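Local atomic coordinates of GH59 galactosidase (Clostridium cellulolyticum, PDB entry 2V4V), a protein that probably hydrolyses plant cell-wall polysaccharides as a secreted glycosidase, of which this chain is the xylose-binding family 6 carbohydrate-binding module. Residues A[57-63]-A[118-122]; A[65-71]-A[107-113]; A[44-50]-A[99-105]. The contacts are given in a common frame with arbitrary orientation. Numbering follows the deposited sequence.

Contact 1: residues A[57-63]-A[118-122]. With XYP (beta-D-xylopyranose), chain B.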
loop_
_atom_site.group_PDB
_atom_site.type_symbol
_atom_site.label_atom_id
_atom_site.label_comp_id
_atom_site.label_asym_id
_atom_site.label_seq_id
_atom_site.Cartn_x
_atom_site.Cartn_y
_atom_site.Cartn_z
ATOM N N VAL A 57 -8.047 -2.585 -1.728
ATOM C CA VAL A 57 -8.297 -1.140 -1.681
ATOM C C VAL A 57 -9.738 -0.767 -2.004
ATOM O O VAL A 57 -10.437 -1.506 -2.719
ATOM C CB VAL A 57 -7.427 -0.394 -2.699
ATOM C CG1 VAL A 57 -5.959 -0.296 -2.201
ATOM C CG2 VAL A 57 -7.513 -1.088 -4.063
ATOM N N ALA A 58 -10.180 0.363 -1.460
ATOM C CA ALA A 58 -11.527 0.888 -1.732
ATOM C C ALA A 58 -11.394 2.386 -2.049
ATOM O O ALA A 58 -10.458 3.049 -1.554
ATOM C CB ALA A 58 -12.431 0.738 -0.511
ATOM N N SER A 59 -12.305 2.929 -2.870
ATOM C CA SER A 59 -12.256 4.376 -3.050
ATOM C C SER A 59 -13.575 4.909 -3.564
ATOM O O SER A 59 -14.106 4.368 -4.580
ATOM C CB SER A 59 -11.191 4.762 -4.100
ATOM O OG SER A 59 -11.294 6.137 -4.417
ATOM N N ALA A 60 -14.077 5.980 -2.944
ATOM C CA ALA A 60 -15.268 6.653 -3.460
ATOM C C ALA A 60 -14.937 7.745 -4.458
ATOM O O ALA A 60 -15.828 8.489 -4.926
ATOM C CB ALA A 60 -16.099 7.249 -2.336
ATOM N N THR A 61 -13.661 7.862 -4.788
ATOM C CA THR A 61 -13.228 8.900 -5.702
ATOM C C THR A 61 -12.646 8.205 -6.937
ATOM O O THR A 61 -13.252 7.260 -7.456
ATOM C CB THR A 61 -12.202 9.839 -5.011
ATOM O OG1 THR A 61 -11.112 9.034 -4.539
ATOM C CG2 THR A 61 -12.881 10.621 -3.808
ATOM N N SER A 62 -11.513 8.707 -7.435
ATOM C CA SER A 62 -10.902 8.118 -8.637
ATOM C C SER A 62 -9.549 7.463 -8.313
ATOM O O SER A 62 -8.696 7.290 -9.210
ATOM C CB SER A 62 -10.753 9.169 -9.737
ATOM O OG SER A 62 -12.065 9.531 -10.189
ATOM N N GLY A 63 -9.360 7.114 -7.048
ATOM C CA GLY A 63 -8.156 6.380 -6.633
ATOM C C GLY A 63 -6.928 7.251 -6.792
ATOM O O GLY A 63 -6.954 8.459 -6.516
ATOM N N TYR A 118 -9.336 12.883 -1.170
ATOM C CA TYR A 118 -8.934 11.589 -0.639
ATOM C C TYR A 118 -8.799 10.588 -1.780
ATOM O O TYR A 118 -9.578 10.627 -2.761
ATOM C CB TYR A 118 -9.991 11.121 0.303
ATOM C CG TYR A 118 -10.127 11.969 1.529
ATOM C CD1 TYR A 118 -9.108 12.046 2.488
ATOM C CD2 TYR A 118 -11.320 12.641 1.783
ATOM C CE1 TYR A 118 -9.267 12.812 3.644
ATOM C CE2 TYR A 118 -11.485 13.395 2.949
ATOM C CZ TYR A 118 -10.467 13.454 3.884
ATOM O OH TYR A 118 -10.641 14.198 5.039
ATOM N N LEU A 119 -7.805 9.707 -1.648
ATOM C CA LEU A 119 -7.463 8.832 -2.762
ATOM C C LEU A 119 -8.096 7.420 -2.667
ATOM O O LEU A 119 -8.820 6.970 -3.601
ATOM C CB LEU A 119 -5.937 8.711 -2.889
ATOM C CG LEU A 119 -5.198 10.057 -2.997
ATOM C CD1 LEU A 119 -3.765 9.746 -3.155
ATOM C CD2 LEU A 119 -5.649 10.950 -4.123
ATOM N N PHE A 120 -7.779 6.697 -1.591
ATOM C CA PHE A 120 -8.319 5.328 -1.439
ATOM C C PHE A 120 -8.060 4.916 0.005
ATOM O O PHE A 120 -7.330 5.643 0.750
ATOM C CB PHE A 120 -7.601 4.326 -2.383
ATOM C CG PHE A 120 -6.070 4.549 -2.481
ATOM C CD1 PHE A 120 -5.195 4.150 -1.464
ATOM C CD2 PHE A 120 -5.536 5.253 -3.586
ATOM C CE1 PHE A 120 -3.799 4.441 -1.579
ATOM C CE2 PHE A 120 -4.174 5.527 -3.706
ATOM C CZ PHE A 120 -3.313 5.110 -2.717
ATOM N N ASN A 121 -8.735 3.834 0.411
ATOM C CA ASN A 121 -8.502 3.174 1.717
ATOM C C ASN A 121 -7.747 1.863 1.428
ATOM O O ASN A 121 -8.016 1.204 0.396
ATOM C CB ASN A 121 -9.838 2.825 2.398
ATOM C CG ASN A 121 -10.612 4.038 2.847
ATOM O OD1 ASN A 121 -11.860 3.983 3.060
ATOM N ND2 ASN A 121 -9.914 5.149 2.954
ATOM N N LEU A 122 -6.849 1.475 2.346
ATOM C CA LEU A 122 -6.008 0.277 2.126
ATOM C C LEU A 122 -6.262 -0.666 3.283
ATOM O O LEU A 122 -6.050 -0.289 4.424
ATOM C CB LEU A 122 -4.509 0.668 2.056
ATOM C CG LEU A 122 -3.477 -0.452 1.974
ATOM C CD1 LEU A 122 -3.585 -1.212 0.611
ATOM C CD2 LEU A 122 -2.101 0.209 2.083
HETATM O O1 XYP B . -15.023 10.263 5.523
HETATM C C1 XYP B . -13.748 9.688 5.280
HETATM C C2 XYP B . -13.965 8.182 5.269
HETATM C C3 XYP B . -12.654 7.475 4.970
HETATM C C4 XYP B . -11.988 8.087 3.741
HETATM C C5 XYP B . -11.943 9.617 3.855
HETATM O O2 XYP B . -14.383 7.694 6.537
HETATM O O3 XYP B . -12.866 6.086 4.777
HETATM O O4 XYP B . -10.666 7.624 3.591
HETATM O O5 XYP B . -13.246 10.114 4.070
#
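Two neighbouring antiparallel strands of the four-stranded sheet meet here, at the end of the sandwich where 118-121 reaches the bound xylose. Ala58 and Asn121 form a hydrogen-bonded pair (Ala58 N to Asn121 O 3.0 Å, Asn121 N to Ala58 O 2.7 Å), and alanine's small CB leaves room beside Asn121. Val57 and Leu122 point to the other face, Val57 CG1 3.8 Å from Leu122 CD1. Toward the loops, side-chain hydroxyls take over from backbone amides: Ser59 OG donates to Leu119 O (2.7 Å) and Thr61 OG1 to Tyr118 O (2.8 Å). Ser59 OG also accepts from Thr61 N (3.0 Å), an ST turn. Phe120 turns its ring to the interior against Phe112, CD2 at its edge 4.0 Å from C of Gly63, whose positive phi suits glycine. In family 6 β-sandwiches, loops at this end can carry a sugar site; here Tyr118 lays one ring face over the xylose (CD2 to xylose C5 3.7 Å). Asn121 shares the pocket, which Glu21, Gly31, Phe32 and Trp89 complete.

Contact 2: residues A[65-71]-A[107-113]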
loop_
_atom_site.group_PDB
_atom_site.type_symbol
_atom_site.label_atom_id
_atom_site.label_comp_id
_atom_site.label_asym_id
_atom_site.label_seq_id
_atom_site.Cartn_x
_atom_site.Cartn_y
_atom_site.Cartn_z
ATOM N N ASN A 65 -2.275 6.378 -6.971
ATOM C CA ASN A 65 -1.199 5.377 -7.113
ATOM C C ASN A 65 -0.570 5.107 -5.746
ATOM O O ASN A 65 -0.496 6.002 -4.909
ATOM C CB ASN A 65 -0.044 5.890 -8.000
ATOM C CG ASN A 65 -0.397 5.899 -9.495
ATOM O OD1 ASN A 65 -1.280 5.151 -9.959
ATOM N ND2 ASN A 65 0.336 6.737 -10.260
ATOM N N ILE A 66 -0.135 3.851 -5.554
ATOM C CA ILE A 66 0.681 3.481 -4.389
ATOM C C ILE A 66 2.087 3.296 -4.912
ATOM O O ILE A 66 2.353 2.361 -5.646
ATOM C CB ILE A 66 0.225 2.157 -3.731
ATOM C CG1 ILE A 66 -1.267 2.210 -3.344
ATOM C CG2 ILE A 66 1.141 1.821 -2.539
ATOM C CD1 ILE A 66 -1.822 0.892 -2.825
ATOM N N GLU A 67 2.960 4.236 -4.599
ATOM C CA GLU A 67 4.361 4.097 -4.961
ATOM C C GLU A 67 5.027 3.230 -3.922
ATOM O O GLU A 67 4.909 3.489 -2.711
ATOM C CB GLU A 67 5.044 5.464 -5.033
ATOM C CG GLU A 67 4.626 6.238 -6.293
ATOM C CD GLU A 67 5.343 7.591 -6.456
ATOM O OE1 GLU A 67 6.007 8.028 -5.518
ATOM O OE2 GLU A 67 5.191 8.200 -7.543
ATOM N N ILE A 68 5.733 2.201 -4.379
ATOM C CA ILE A 68 6.352 1.286 -3.435
ATOM C C ILE A 68 7.849 1.622 -3.424
ATOM O O ILE A 68 8.537 1.339 -4.411
ATOM C CB ILE A 68 6.206 -0.178 -3.891
ATOM C CG1 ILE A 68 4.728 -0.547 -4.062
ATOM C CG2 ILE A 68 6.829 -1.139 -2.881
ATOM C CD1 ILE A 68 4.505 -1.681 -5.060
ATOM N N ARG A 69 8.323 2.194 -2.296
ATOM C CA ARG A 69 9.678 2.703 -2.225
ATOM C C ARG A 69 10.435 2.006 -1.083
ATOM O O ARG A 69 9.836 1.583 -0.096
ATOM C CB ARG A 69 9.658 4.216 -1.977
ATOM C CG ARG A 69 9.208 4.985 -3.248
ATOM C CD ARG A 69 9.129 6.496 -3.033
ATOM N NE ARG A 69 8.628 7.150 -4.231
ATOM C CZ ARG A 69 9.363 7.430 -5.313
ATOM N NH1 ARG A 69 10.680 7.126 -5.369
ATOM N NH2 ARG A 69 8.780 8.040 -6.365
ATOM N N LEU A 70 11.754 1.824 -1.262
ATOM C CA LEU A 70 12.513 1.108 -0.252
ATOM C C LEU A 70 13.341 2.049 0.593
ATOM O O LEU A 70 14.073 2.901 0.092
ATOM C CB LEU A 70 13.438 0.084 -0.921
ATOM C CG LEU A 70 12.750 -1.031 -1.698
ATOM C CD1 LEU A 70 13.804 -1.984 -2.335
ATOM C CD2 LEU A 70 11.736 -1.790 -0.850
ATOM N N ASP A 71 13.236 1.828 1.895
ATOM C CA ASP A 71 14.123 2.387 2.904
ATOM C C ASP A 71 13.995 3.879 3.251
ATOM O O ASP A 71 14.484 4.305 4.229
ATOM C CB ASP A 71 15.563 1.912 2.672
ATOM C CG ASP A 71 15.679 0.372 2.714
ATOM O OD1 ASP A 71 15.124 -0.221 3.619
ATOM O OD2 ASP A 71 16.363 -0.120 1.838
ATOM N N ASP A 107 12.967 -1.659 4.608
ATOM C CA ASP A 107 11.727 -1.058 5.131
ATOM C C ASP A 107 10.907 -0.613 3.913
ATOM O O ASP A 107 11.429 0.048 3.001
ATOM C CB ASP A 107 11.985 0.142 6.013
ATOM C CG ASP A 107 12.893 -0.179 7.214
ATOM O OD1 ASP A 107 12.897 -1.330 7.701
ATOM O OD2 ASP A 107 13.571 0.763 7.663
ATOM N N VAL A 108 9.612 -0.962 3.914
ATOM C CA VAL A 108 8.817 -0.698 2.738
ATOM C C VAL A 108 7.956 0.540 3.012
ATOM O O VAL A 108 7.164 0.527 3.970
ATOM C CB VAL A 108 7.924 -1.906 2.371
ATOM C CG1 VAL A 108 6.888 -1.504 1.360
ATOM C CG2 VAL A 108 8.773 -3.053 1.796
ATOM N N TYR A 109 8.095 1.563 2.145
ATOM C CA TYR A 109 7.244 2.760 2.219
ATOM C C TYR A 109 6.217 2.671 1.137
ATOM O O TYR A 109 6.578 2.587 -0.043
ATOM C CB TYR A 109 8.074 4.036 1.996
ATOM C CG TYR A 109 8.952 4.341 3.184
ATOM C CD1 TYR A 109 8.706 5.458 4.006
ATOM C CD2 TYR A 109 10.053 3.513 3.499
ATOM C CE1 TYR A 109 9.529 5.749 5.111
ATOM C CE2 TYR A 109 10.866 3.786 4.593
ATOM C CZ TYR A 109 10.600 4.899 5.401
ATOM O OH TYR A 109 11.442 5.144 6.480
ATOM N N LEU A 110 4.936 2.699 1.539
ATOM C CA LEU A 110 3.860 2.843 0.572
ATOM C C LEU A 110 3.465 4.326 0.564
ATOM O O LEU A 110 2.938 4.840 1.545
ATOM C CB LEU A 110 2.682 1.939 0.919
ATOM C CG LEU A 110 2.997 0.442 1.077
ATOM C CD1 LEU A 110 1.689 -0.270 1.329
ATOM C CD2 LEU A 110 3.695 -0.100 -0.207
ATOM N N VAL A 111 3.785 5.010 -0.544
ATOM C CA VAL A 111 3.664 6.452 -0.657
ATOM C C VAL A 111 2.501 6.739 -1.600
ATOM O O VAL A 111 2.443 6.233 -2.724
ATOM C CB VAL A 111 4.963 7.117 -1.169
ATOM C CG1 VAL A 111 4.793 8.648 -1.213
ATOM C CG2 VAL A 111 6.155 6.732 -0.259
ATOM N N PHE A 112 1.507 7.481 -1.106
ATOM C CA PHE A 112 0.232 7.566 -1.815
ATOM C C PHE A 112 0.209 8.837 -2.631
ATOM O O PHE A 112 0.383 9.932 -2.093
ATOM C CB PHE A 112 -0.914 7.541 -0.786
ATOM C CG PHE A 112 -0.796 6.385 0.199
ATOM C CD1 PHE A 112 -0.637 5.070 -0.294
ATOM C CD2 PHE A 112 -0.812 6.601 1.562
ATOM C CE1 PHE A 112 -0.498 3.981 0.600
ATOM C CE2 PHE A 112 -0.707 5.543 2.479
ATOM C CZ PHE A 112 -0.550 4.219 1.996
ATOM N N LYS A 113 -0.016 8.689 -3.938
ATOM C CA LYS A 113 0.059 9.853 -4.814
ATOM C C LYS A 113 -1.178 9.952 -5.701
ATOM O O LYS A 113 -1.732 8.933 -6.126
ATOM C CB LYS A 113 1.311 9.760 -5.703
ATOM C CG LYS A 113 2.620 9.732 -4.921
ATOM C CD LYS A 113 2.997 11.094 -4.364
ATOM C CE LYS A 113 4.472 11.162 -3.884
ATOM N NZ LYS A 113 5.563 10.733 -4.861
HETATM O O HOH W 1 13.459 3.400 6.901
#
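Strands 65-70 and 107-113 run antiparallel as neighbours in the five-stranded sheet of the sandwich, and the alternation of side chains gives their ladder two unlike faces. One face carries Ile66, Ile68, Leu70, Val108, Leu110 and Phe112. Both isoleucines adopt chi1 m and chi2 t; Ile66 turns CG2 to Leu110 CB (3.8 Å) and to Phe112 CE1 at the ring edge (4.1 Å), whereas Ile68 meets Leu110 CD2 with CG1 (4.0 Å). Phe53 of strand 52-59 packs on Ile68 and Leu110 from the facing sheet, so branched and aromatic residues suit this side.

The other face holds Glu67, Arg69, Tyr109, Val111 and Lys113. Lys113 bends at chi2 (m) and again at chi4 (p), which brings NZ to 2.8 Å from Glu67 OE1, a salt bridge. Arg69 keeps an extended m, t, t chain and bends at chi4 (-80°), letting NE and NH2 bond the same OE1 at 3.0 and 2.9 Å; its CD rests 4.1 Å from Val111 CG2.

At the end of the ladder Asp71, with positive phi, donates N to Asp107 O and accepts from Asp107 N at OD1, both 2.8 Å. One water joins Asp71 O, Asp107 OD2 and Tyr109 OH, while Asp107 OD1 accepts from the backbone N of Asn43. With one carboxylate oxygen shared by two cations, whose Arg69 NH2 and Lys113 NZ stand only 4.5 Å apart, Glu67 offsets their like charges and ties the strands together across the solvent-facing side.

Contact 3: residues A[44-50]-A[99-105]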
loop_
_atom_site.group_PDB
_atom_site.type_symbol
_atom_site.label_atom_id
_atom_site.label_comp_id
_atom_site.label_asym_id
_atom_site.label_seq_id
_atom_site.Cartn_x
_atom_site.Cartn_y
_atom_site.Cartn_z
ATOM N N VAL A 44 10.989 -5.805 6.054
ATOM C CA VAL A 44 10.313 -6.745 5.174
ATOM C C VAL A 44 11.378 -7.536 4.387
ATOM O O VAL A 44 12.286 -6.946 3.789
ATOM C CB VAL A 44 9.384 -6.025 4.187
ATOM C CG1 VAL A 44 8.765 -7.008 3.241
ATOM C CG2 VAL A 44 8.266 -5.233 4.931
ATOM N N ASP A 45 11.239 -8.859 4.414
ATOM C CA ASP A 45 12.223 -9.733 3.763
ATOM C C ASP A 45 11.683 -10.164 2.408
ATOM O O ASP A 45 10.689 -10.871 2.326
ATOM C CB ASP A 45 12.486 -10.961 4.646
ATOM C CG ASP A 45 13.622 -11.846 4.138
ATOM O OD1 ASP A 45 14.218 -11.576 3.061
ATOM O OD2 ASP A 45 13.915 -12.821 4.868
ATOM N N PHE A 46 12.344 -9.691 1.344
ATOM C CA PHE A 46 11.980 -10.039 -0.009
ATOM C C PHE A 46 12.604 -11.322 -0.519
ATOM O O PHE A 46 12.243 -11.786 -1.608
ATOM C CB PHE A 46 12.415 -8.915 -0.964
ATOM C CG PHE A 46 11.539 -7.713 -0.859
ATOM C CD1 PHE A 46 10.383 -7.618 -1.646
ATOM C CD2 PHE A 46 11.794 -6.741 0.145
ATOM C CE1 PHE A 46 9.525 -6.501 -1.507
ATOM C CE2 PHE A 46 10.979 -5.642 0.293
ATOM C CZ PHE A 46 9.837 -5.508 -0.533
ATOM N N GLY A 47 13.547 -11.881 0.237
ATOM C CA GLY A 47 14.340 -13.029 -0.252
ATOM C C GLY A 47 14.878 -12.731 -1.644
ATOM O O GLY A 47 15.367 -11.617 -1.929
ATOM N N ASP A 48 14.723 -13.698 -2.541
ATOM C CA ASP A 48 15.102 -13.524 -3.944
ATOM C C ASP A 48 13.999 -14.158 -4.773
ATOM O O ASP A 48 13.896 -15.399 -4.830
ATOM C CB ASP A 48 16.472 -14.187 -4.199
ATOM C CG ASP A 48 16.724 -14.530 -5.662
ATOM O OD1 ASP A 48 17.044 -15.730 -5.914
ATOM O OD2 ASP A 48 16.623 -13.628 -6.535
ATOM N N GLY A 49 13.152 -13.341 -5.386
ATOM C CA GLY A 49 12.038 -13.908 -6.176
ATOM C C GLY A 49 10.867 -12.986 -6.472
ATOM O O GLY A 49 9.958 -13.408 -7.194
ATOM N N VAL A 50 10.883 -11.743 -5.943
ATOM C CA VAL A 50 9.683 -10.861 -6.031
ATOM C C VAL A 50 9.335 -10.506 -7.478
ATOM O O VAL A 50 10.236 -10.210 -8.275
ATOM C CB VAL A 50 9.824 -9.545 -5.195
ATOM C CG1 VAL A 50 10.799 -8.526 -5.867
ATOM C CG2 VAL A 50 8.433 -8.916 -4.970
ATOM N N VAL A 99 6.592 -5.608 -9.940
ATOM C CA VAL A 99 7.598 -5.033 -9.040
ATOM C C VAL A 99 8.951 -5.437 -9.596
ATOM O O VAL A 99 9.118 -6.575 -10.061
ATOM C CB VAL A 99 7.378 -5.597 -7.626
ATOM C CG1 VAL A 99 8.524 -5.288 -6.651
ATOM C CG2 VAL A 99 6.056 -4.970 -7.113
ATOM N N SER A 100 9.863 -4.471 -9.604
ATOM C CA SER A 100 11.266 -4.700 -10.030
ATOM C C SER A 100 11.950 -5.687 -9.100
ATOM O O SER A 100 11.620 -5.782 -7.927
ATOM C CB SER A 100 12.035 -3.388 -9.943
ATOM O OG SER A 100 11.500 -2.439 -10.886
ATOM N N GLY A 101 12.942 -6.383 -9.644
ATOM C CA GLY A 101 13.634 -7.353 -8.823
ATOM C C GLY A 101 14.372 -6.687 -7.680
ATOM O O GLY A 101 15.109 -5.677 -7.856
ATOM N N VAL A 102 14.222 -7.295 -6.498
ATOM C CA VAL A 102 14.945 -6.837 -5.335
ATOM C C VAL A 102 15.298 -8.008 -4.428
ATOM O O VAL A 102 14.708 -9.090 -4.539
ATOM C CB VAL A 102 14.208 -5.688 -4.622
ATOM C CG1 VAL A 102 13.240 -6.214 -3.640
ATOM C CG2 VAL A 102 15.224 -4.792 -3.925
ATOM N N THR A 103 16.276 -7.797 -3.558
ATOM C CA THR A 103 16.727 -8.835 -2.646
ATOM C C THR A 103 16.656 -8.325 -1.216
ATOM O O THR A 103 16.522 -7.124 -0.981
ATOM C CB THR A 103 18.172 -9.270 -2.955
ATOM O OG1 THR A 103 18.994 -8.111 -3.141
ATOM C CG2 THR A 103 18.213 -10.123 -4.213
ATOM N N GLY A 104 16.748 -9.242 -0.262
ATOM C CA GLY A 104 17.111 -8.883 1.097
ATOM C C GLY A 104 16.012 -8.170 1.854
ATOM O O GLY A 104 14.857 -8.139 1.435
ATOM N N LYS A 105 16.416 -7.583 2.981
ATOM C CA LYS A 105 15.499 -6.972 3.939
ATOM C C LYS A 105 15.482 -5.462 3.726
ATOM O O LYS A 105 16.535 -4.832 3.592
ATOM C CB LYS A 105 16.002 -7.297 5.348
ATOM C CG LYS A 105 15.812 -8.744 5.777
ATOM C CD LYS A 105 16.952 -9.625 5.229
ATOM C CE LYS A 105 17.107 -10.965 5.957
ATOM N NZ LYS A 105 17.857 -11.926 5.060
HETATM O O HOH W 2 16.443 -13.007 2.742
HETATM O O HOH W 3 12.753 -10.788 -4.109
HETATM O O HOH W 4 10.629 -8.762 -10.624
#
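Phe46 has one ring face covered by the CG1 methyl of Val102, which sits 3.9 Å from the ring centroid, 25° off its normal, a CH-pi contact. Val50 adds to the cluster, its CG1 4.0 Å from Val102 CG1 and its CG2 4.0 Å from Val99 CG1, while Phe127 meets the Phe46 ring edge-to-face. Short, branched valines fill the space beside the Phe46 ring, and Val102 also packs on Leu70. The backbone joins through Phe46 N to Gly104 O (3.0 Å) and Gly104 N to Gly47 O (3.2 Å). Residues 99-104 are the loop by which this β-sandwich passes from strand 91-98 in one sheet to strand 105-113 in the other, turning the corner at Gly104, whose positive phi glycine tolerates well. Gly47, also at positive phi, closes an Asx turn: its N donates to Asp45 OD1 at 2.9 Å. Asp45 OD2 and Lys105 NZ stand 4.0 Å apart, too far for a salt bridge, and a water instead links Asp45 OD1 (2.7 Å) to Lys105 NZ (2.9 Å). Where the two backbones draw apart, water fills in: one molecule donates to Phe46 O (2.7 Å) and Val102 O (2.6 Å) and accepts from Val50 N (2.8 Å), and another donates to Val50 O (2.8 Å) and Val99 O (2.7 Å).

In the fold
Contacts 1 and 3 lie on opposite sides of the chain's centre, with about 27 Å between the contact centres, and contact 2 touches both. Strand 105-113 neighbours strand 38-48, which carries contact 3, in the sheet of contact 2, whereas contact 1 belongs to the other sheet. Phe120 of contact 1 meets Phe112 of contact 2 with ring planes about perpendicular, and Val108 and Leu70 of contact 2 pack on Phe46 of contact 3. Regular backbone pairing dominates contact 2, with an apolar interior and a charged exterior. Contact 1 is largely buried yet ends at the sugar, and uses hydroxyl-to-carbonyl bonds. Contact 3, farthest from the centre, relies more on glycine turns and water bridges.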